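Local coordinates for phospho-2-dehydro-3-deoxyheptonate aldolase (Francisella tularensis, PDB 3TQK), which probably catalyses the condensation of phosphoenolpyruvate with D-erythrose 4-phosphate to give DAHP, the first step of chorismate biosynthesis, at residues K38-I43 against R50-V55. Residues are numbered along the deposited sequence; the frame is centred on the assembly and turned at random.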
# COMPACT_ATOMS: atom_id res chain seq x y z
N LYS A 38 13.34 22.68 -9.09
CA LYS A 38 14.10 23.54 -8.18
C LYS A 38 13.15 24.52 -7.50
O LYS A 38 13.20 24.71 -6.29
CB LYS A 38 15.21 24.30 -8.91
CG LYS A 38 16.39 23.46 -9.39
CD LYS A 38 17.45 24.37 -10.02
CE LYS A 38 18.30 23.68 -11.09
NZ LYS A 38 18.86 24.69 -12.07
N GLU A 39 12.27 25.11 -8.29
CA GLU A 39 11.28 26.04 -7.76
C GLU A 39 10.35 25.44 -6.70
O GLU A 39 10.13 26.08 -5.67
CB GLU A 39 10.49 26.67 -8.91
CG GLU A 39 11.36 27.59 -9.79
CD GLU A 39 10.56 28.39 -10.83
OE1 GLU A 39 9.31 28.24 -10.87
OE2 GLU A 39 11.18 29.18 -11.59
N ILE A 40 9.81 24.25 -6.92
CA ILE A 40 8.90 23.66 -5.91
C ILE A 40 9.68 23.20 -4.67
O ILE A 40 9.16 23.31 -3.56
CB ILE A 40 8.03 22.49 -6.47
CG1 ILE A 40 6.92 22.12 -5.48
CG2 ILE A 40 8.87 21.26 -6.79
CD1 ILE A 40 5.99 23.24 -5.08
N ALA A 41 10.90 22.70 -4.85
CA ALA A 41 11.73 22.31 -3.71
C ALA A 41 11.96 23.50 -2.76
O ALA A 41 11.82 23.36 -1.54
CB ALA A 41 13.08 21.71 -4.17
N ASN A 42 12.26 24.67 -3.32
CA ASN A 42 12.49 25.88 -2.53
C ASN A 42 11.23 26.37 -1.83
O ASN A 42 11.29 26.84 -0.70
CB ASN A 42 13.06 26.98 -3.41
CG ASN A 42 14.54 26.80 -3.68
OD1 ASN A 42 15.32 26.55 -2.76
ND2 ASN A 42 14.93 26.95 -4.93
N ILE A 43 10.09 26.27 -2.50
CA ILE A 43 8.83 26.59 -1.86
C ILE A 43 8.55 25.61 -0.70
O ILE A 43 8.21 26.04 0.39
CB ILE A 43 7.68 26.63 -2.86
CG1 ILE A 43 7.87 27.81 -3.82
CG2 ILE A 43 6.36 26.77 -2.13
CD1 ILE A 43 7.03 27.73 -5.10
N ARG A 50 6.32 32.35 -2.39
CA ARG A 50 5.27 31.98 -3.32
C ARG A 50 4.56 30.72 -2.82
O ARG A 50 5.13 29.95 -2.05
CB ARG A 50 5.84 31.71 -4.71
CG ARG A 50 6.30 32.96 -5.43
CD ARG A 50 6.53 32.69 -6.90
NE ARG A 50 7.40 31.54 -7.10
CZ ARG A 50 7.60 30.93 -8.26
NH1 ARG A 50 6.99 31.36 -9.37
NH2 ARG A 50 8.41 29.88 -8.32
N VAL A 51 3.31 30.55 -3.23
CA VAL A 51 2.53 29.37 -2.87
C VAL A 51 2.42 28.48 -4.11
O VAL A 51 2.25 28.99 -5.20
CB VAL A 51 1.17 29.79 -2.31
CG1 VAL A 51 0.18 28.65 -2.33
CG2 VAL A 51 1.33 30.32 -0.88
N ALA A 52 2.59 27.17 -3.94
CA ALA A 52 2.48 26.21 -5.05
C ALA A 52 1.02 25.81 -5.20
O ALA A 52 0.33 25.60 -4.20
CB ALA A 52 3.31 24.98 -4.78
N VAL A 53 0.55 25.71 -6.44
CA VAL A 53 -0.84 25.36 -6.71
C VAL A 53 -0.88 24.23 -7.71
O VAL A 53 -0.47 24.40 -8.87
CB VAL A 53 -1.65 26.56 -7.24
CG1 VAL A 53 -3.07 26.16 -7.56
CG2 VAL A 53 -1.65 27.70 -6.21
N VAL A 54 -1.33 23.07 -7.23
CA VAL A 54 -1.47 21.87 -8.04
C VAL A 54 -2.93 21.81 -8.43
O VAL A 54 -3.79 21.52 -7.60
CB VAL A 54 -1.09 20.61 -7.27
CG1 VAL A 54 -1.39 19.34 -8.11
CG2 VAL A 54 0.37 20.67 -6.86
N VAL A 55 -3.21 22.10 -9.70
CA VAL A 55 -4.55 22.38 -10.12
C VAL A 55 -4.84 21.66 -11.42
O VAL A 55 -4.04 21.68 -12.35
CB VAL A 55 -4.77 23.91 -10.29
CG1 VAL A 55 -3.83 24.48 -11.33
CG2 VAL A 55 -6.21 24.20 -10.66
O HOH W 1 10.46 28.81 -6.17
O HOH W 2 7.72 30.17 -12.00
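Ile-43 and Arg-50 bring helix 27-45 closest to the start of strand 51-56, with 6.6 Å between their CA atoms. Three residues back along the helix, the CA of Ile-40 stands 7.0 Å from that of Ala-52. The approach is thus confined to the first residues of 50-55, and the strand runs on without touching 38-43. Ala-52 directs its methyl at the helix, whereas Val-51 and Val-53 point away and pack against helix 327-344. This alternation places Ala-52 on the inner face of the (βα)8 barrel, and the helix lies across the N-terminal mouth of that barrel, also touching Leu-85 and Phe-294 of the two flanking strands.

Ile-40 holds CG1 anti to its backbone N (chi1 -168°), sending CD1 to the Ala-52 CB at 3.2 Å, a separation tighter than usual and perhaps not exact. Ile-43 lies at about a right angle to the Arg-50 side chain; its CG2 rests 3.4 Å from the Arg-50 carbonyl O and 4.4 Å from the Ala-52 CB, and its CD1 approaches the guanidinium obliquely. At the edge of this packing, Arg-50 NH2 makes a salt bridge to Glu-39 OE1 at 3.2 Å. The hydrogen bond is nearly straight (N-H...O 167°) and the oxygen lies in the guanidinium plane, yet the carboxylate is met from above, 72° out of its own plane.

Two waters at the guanidinium edge complete the link: one joins NH2 to the Glu-39 carbonyl O, the other NH1 to OE1. Asp-48 pairs with NE and the His-81 carbonyl with NH1, fixing the rotation of the guanidinium. The helix is therefore fastened to the barrel bottom by buried apolar packing bordered by a charged, hydrated network, whose one direct bond reaches the carboxylate from above its plane and is supplemented by water.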